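PDB 4BR6: superoxide dismutase from Chaetomium thermophilum, which catalyses the dismutation of superoxide to hydrogen peroxide and molecular oxygen at a manganese centre. Local coordinates for residues G158-A161 with W162-Y166; Y17-A20 with R21-E24. All coordinates share one frame; numbering follows the deposited sequence.

Contact 1: residues G158-A161 with W162-Y166; sequences GIDA and WEHAY. With MN3 (manganese (III) ion), chain I.
D160 and H164 bind the same manganese ion from the DxWEHAY signature of iron/manganese superoxide dismutases. D160 OD2 lies 2.2 Å from the metal and H164 NE2 lies 2.3 Å from it. Carboxylate and imidazole planes are turned 71° apart, and their ligand atoms converge on the ion. H26 and H74 add two more ligands, and a water 2.5 Å from the manganese completes five-fold coordination. The other carboxylate oxygen is held by the backbone: W162 N donates to D160 OD1 over 3.1 Å, from above the carboxylate plane. With OD2 on the metal and OD1 on W162 N, the carboxylate is held at both oxygens, which probably limits its rotation. A chi1 of -174° turns it away from the D160 backbone N and toward both partners. One face of the W162 indole lies against the metal-bound water, and its NE1 donates to N145 O. H164 ND1 bonds to E163 OE2 of the second subunit. This second-shell link holds the ring's other nitrogen and so helps set its orientation. A165 CB packs against D160, 3.7 Å from its OD2. Farther out, A161 O meets the edge of the Y166 ring, 3.7 Å from CE2.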
loop_
_atom_site.group_PDB
_atom_site.type_symbol
_atom_site.label_atom_id
_atom_site.label_comp_id
_atom_site.label_asym_id
_atom_site.label_seq_id
_atom_site.Cartn_x
_atom_site.Cartn_y
_atom_site.Cartn_z
ATOM N N GLY B 158 -15.889 -6.438 -14.846
ATOM C CA GLY B 158 -14.958 -6.890 -13.830
ATOM C C GLY B 158 -14.882 -8.400 -13.714
ATOM O O GLY B 158 -15.862 -9.100 -13.966
ATOM N N ILE B 159 -13.692 -8.885 -13.364
ATOM C CA ILE B 159 -13.469 -10.272 -12.987
ATOM C C ILE B 159 -12.758 -10.323 -11.633
ATOM O O ILE B 159 -11.675 -9.758 -11.456
ATOM C CB ILE B 159 -12.615 -11.009 -14.031
ATOM C CG1 ILE B 159 -13.340 -10.988 -15.384
ATOM C CG2 ILE B 159 -12.340 -12.437 -13.578
ATOM C CD1 ILE B 159 -12.563 -11.568 -16.574
ATOM N N ASP B 160 -13.391 -10.996 -10.682
ATOM C CA ASP B 160 -12.906 -11.126 -9.315
ATOM C C ASP B 160 -11.773 -12.142 -9.257
ATOM O O ASP B 160 -11.923 -13.253 -9.761
ATOM C CB ASP B 160 -14.065 -11.633 -8.486
ATOM C CG ASP B 160 -13.773 -11.679 -7.021
ATOM O OD1 ASP B 160 -12.688 -11.273 -6.554
ATOM O OD2 ASP B 160 -14.683 -12.128 -6.335
ATOM N N ALA B 161 -10.654 -11.772 -8.632
ATOM C CA ALA B 161 -9.475 -12.642 -8.600
ATOM C C ALA B 161 -9.110 -13.095 -7.201
ATOM O O ALA B 161 -8.080 -13.723 -7.019
ATOM C CB ALA B 161 -8.263 -11.963 -9.270
ATOM N N TRP B 162 -9.946 -12.772 -6.213
ATOM C CA TRP B 162 -9.797 -13.344 -4.882
ATOM C C TRP B 162 -9.932 -14.854 -5.019
ATOM O O TRP B 162 -10.651 -15.331 -5.884
ATOM C CB TRP B 162 -10.888 -12.852 -3.924
ATOM C CG TRP B 162 -10.763 -11.427 -3.459
ATOM C CD1 TRP B 162 -10.696 -10.307 -4.232
ATOM C CD2 TRP B 162 -10.725 -10.976 -2.099
ATOM N NE1 TRP B 162 -10.596 -9.193 -3.441
ATOM C CE2 TRP B 162 -10.619 -9.577 -2.129
ATOM C CE3 TRP B 162 -10.759 -11.629 -0.865
ATOM C CZ2 TRP B 162 -10.541 -8.809 -0.964
ATOM C CZ3 TRP B 162 -10.680 -10.859 0.290
ATOM C CH2 TRP B 162 -10.581 -9.472 0.231
ATOM N N GLU B 163 -9.251 -15.607 -4.162
ATOM C CA GLU B 163 -9.265 -17.053 -4.264
ATOM C C GLU B 163 -10.652 -17.642 -4.004
ATOM O O GLU B 163 -10.986 -18.707 -4.514
ATOM C CB GLU B 163 -8.216 -17.640 -3.322
ATOM C CG GLU B 163 -6.790 -17.330 -3.811
ATOM C CD GLU B 163 -5.688 -17.710 -2.827
ATOM O OE1 GLU B 163 -5.887 -17.600 -1.595
ATOM O OE2 GLU B 163 -4.611 -18.123 -3.287
ATOM N N HIS B 164 -11.489 -16.944 -3.242
ATOM C CA HIS B 164 -12.827 -17.478 -2.975
ATOM C C HIS B 164 -13.688 -17.451 -4.237
ATOM O O HIS B 164 -14.755 -18.050 -4.273
ATOM C CB HIS B 164 -13.533 -16.734 -1.837
ATOM C CG HIS B 164 -13.795 -15.293 -2.123
ATOM N ND1 HIS B 164 -13.323 -14.280 -1.317
ATOM C CD2 HIS B 164 -14.489 -14.693 -3.116
ATOM C CE1 HIS B 164 -13.715 -13.117 -1.801
ATOM N NE2 HIS B 164 -14.423 -13.341 -2.892
ATOM N N ALA B 165 -13.224 -16.760 -5.275
ATOM C CA ALA B 165 -13.965 -16.708 -6.522
ATOM C C ALA B 165 -13.798 -18.001 -7.344
ATOM O O ALA B 165 -14.526 -18.208 -8.310
ATOM C CB ALA B 165 -13.549 -15.489 -7.345
ATOM N N TYR B 166 -12.857 -18.865 -6.958
ATOM C CA TYR B 166 -12.532 -20.048 -7.772
ATOM C C TYR B 166 -11.974 -21.270 -7.057
ATOM O O TYR B 166 -11.958 -22.350 -7.631
ATOM C CB TYR B 166 -11.546 -19.681 -8.880
ATOM C CG TYR B 166 -10.207 -19.100 -8.419
ATOM C CD1 TYR B 166 -9.137 -19.922 -8.074
ATOM C CD2 TYR B 166 -10.009 -17.728 -8.363
ATOM C CE1 TYR B 166 -7.917 -19.381 -7.665
ATOM C CE2 TYR B 166 -8.796 -17.186 -7.965
ATOM C CZ TYR B 166 -7.755 -18.010 -7.618
ATOM O OH TYR B 166 -6.554 -17.449 -7.228
HETATM MN MN MN3 I . -15.342 -11.711 -4.289
HETATM O O HOH W 1 -13.687 -10.406 -2.906
#

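Contact 2: residues Y17-A20 with R21-E24; sequences YISA and RIME
E24 N donates to A20 O at 2.9 Å, and M23 N reaches S19 O almost straight at 3.1 Å. S19 is the N-cap of helix 20-50, its OG accepting from I22 N over a longer 3.3 Å. A chi1 of 71° makes the hydroxyl face I22 N, and OG also lies 3.2 Å from I22 CG1. Along the outer side, R21 NH1 and E24 OE1 form a salt bridge of 2.7 Å. The E24 oxygen lies close to the guanidinium plane, while the arginine nitrogen comes from above the carboxylate plane. R21 NE also forms a salt bridge with E171 of the second subunit, so this arginine serves both its own helix and the interface with that subunit. On the buried side, I18 CG2 is the meeting point. It touches I22 CG2 at 3.7 Å and M23 SD at 3.8 Å, with the isoleucine side chains crossing at about a right angle. L168 and Q169 of helix 167-170 pack against I22. Oxygens of S19 and A20 thus take up the N-H groups of I22, M23 and E24, and E15 takes that of A20. The helix start has a charged outer side and an apolar inner side.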
loop_
_atom_site.group_PDB
_atom_site.type_symbol
_atom_site.label_atom_id
_atom_site.label_comp_id
_atom_site.label_asym_id
_atom_site.label_seq_id
_atom_site.Cartn_x
_atom_site.Cartn_y
_atom_site.Cartn_z
ATOM N N TYR B 17 -19.042 -23.492 -15.595
ATOM C CA TYR B 17 -17.928 -22.537 -15.534
ATOM C C TYR B 17 -17.604 -22.085 -14.115
ATOM O O TYR B 17 -16.436 -22.065 -13.712
ATOM C CB TYR B 17 -18.197 -21.362 -16.468
ATOM C CG TYR B 17 -18.489 -21.886 -17.846
ATOM C CD1 TYR B 17 -17.503 -22.493 -18.597
ATOM C CD2 TYR B 17 -19.770 -21.834 -18.369
ATOM C CE1 TYR B 17 -17.775 -22.997 -19.851
ATOM C CE2 TYR B 17 -20.049 -22.335 -19.616
ATOM C CZ TYR B 17 -19.057 -22.917 -20.354
ATOM O OH TYR B 17 -19.361 -23.416 -21.608
ATOM N N ILE B 18 -18.635 -21.727 -13.365
ATOM C CA ILE B 18 -18.497 -21.464 -11.948
ATOM C C ILE B 18 -19.536 -22.325 -11.219
ATOM O O ILE B 18 -20.710 -22.300 -11.567
ATOM C CB ILE B 18 -18.735 -19.977 -11.628
ATOM C CG1 ILE B 18 -17.822 -19.076 -12.474
ATOM C CG2 ILE B 18 -18.510 -19.719 -10.141
ATOM C CD1 ILE B 18 -18.161 -17.587 -12.384
ATOM N N SER B 19 -19.096 -23.071 -10.206
ATOM C CA SER B 19 -19.958 -23.999 -9.489
ATOM C C SER B 19 -21.039 -23.280 -8.670
ATOM O O SER B 19 -20.885 -22.121 -8.282
ATOM C CB SER B 19 -19.120 -24.891 -8.573
ATOM O OG SER B 19 -18.625 -24.149 -7.482
ATOM N N ALA B 20 -22.136 -23.983 -8.418
ATOM C CA ALA B 20 -23.255 -23.439 -7.666
ATOM C C ALA B 20 -22.854 -23.153 -6.229
ATOM O O ALA B 20 -23.358 -22.209 -5.609
ATOM C CB ALA B 20 -24.411 -24.414 -7.692
ATOM N N ARG B 21 -21.960 -23.968 -5.680
ATOM C CA ARG B 21 -21.526 -23.739 -4.309
ATOM C C ARG B 21 -20.742 -22.427 -4.212
ATOM O O ARG B 21 -20.952 -21.646 -3.284
ATOM C CB ARG B 21 -20.713 -24.918 -3.755
ATOM C CG ARG B 21 -20.296 -24.747 -2.290
ATOM C CD ARG B 21 -21.480 -24.423 -1.376
ATOM N NE ARG B 21 -21.189 -24.624 0.052
ATOM C CZ ARG B 21 -22.035 -24.329 1.040
ATOM N NH1 ARG B 21 -23.220 -23.802 0.781
ATOM N NH2 ARG B 21 -21.694 -24.552 2.301
ATOM N N ILE B 22 -19.850 -22.181 -5.171
ATOM C CA ILE B 22 -19.085 -20.946 -5.189
ATOM C C ILE B 22 -20.031 -19.760 -5.265
ATOM O O ILE B 22 -19.971 -18.863 -4.429
ATOM C CB ILE B 22 -18.088 -20.905 -6.359
ATOM C CG1 ILE B 22 -16.936 -21.879 -6.092
ATOM C CG2 ILE B 22 -17.549 -19.479 -6.571
ATOM C CD1 ILE B 22 -15.961 -22.052 -7.237
ATOM N N MET B 23 -20.915 -19.772 -6.258
ATOM C CA MET B 23 -21.862 -18.687 -6.460
ATOM C C MET B 23 -22.687 -18.458 -5.192
ATOM O O MET B 23 -22.842 -17.328 -4.740
ATOM C CB MET B 23 -22.791 -18.984 -7.637
ATOM C CG MET B 23 -22.134 -18.932 -9.017
ATOM S SD MET B 23 -21.396 -17.339 -9.474
ATOM C CE MET B 23 -22.777 -16.215 -9.265
ATOM N N GLU B 24 -23.197 -19.542 -4.616
ATOM C CA GLU B 24 -24.006 -19.465 -3.399
ATOM C C GLU B 24 -23.275 -18.763 -2.256
ATOM O O GLU B 24 -23.798 -17.814 -1.657
ATOM C CB GLU B 24 -24.442 -20.866 -2.943
ATOM C CG GLU B 24 -25.094 -20.880 -1.551
ATOM C CD GLU B 24 -25.787 -22.187 -1.230
ATOM O OE1 GLU B 24 -25.081 -23.206 -1.083
ATOM O OE2 GLU B 24 -27.034 -22.189 -1.125
#

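The two contacts meet at I22, although contact 2 lies in the alpha-hairpin part of the chain and contact 1 in the C-terminal part. Their centres are 12 Å apart. I22 CG2 packs 3.7 Å from A165 O, and I22 CD1 lies 4.0 Å from Y166 CA. The beginning of helix 20-50 therefore rests on the loop that carries a metal ligand. Contact 1 supplies D160 and H164 to the manganese. Contact 2 supplies no ligand, but its helix continues to H26, another ligand, and the nearest atom of the I22 side chain is about 8 Å from the manganese. Both contacts also reach the second subunit, through E163 and H164 in one and R21 in the other.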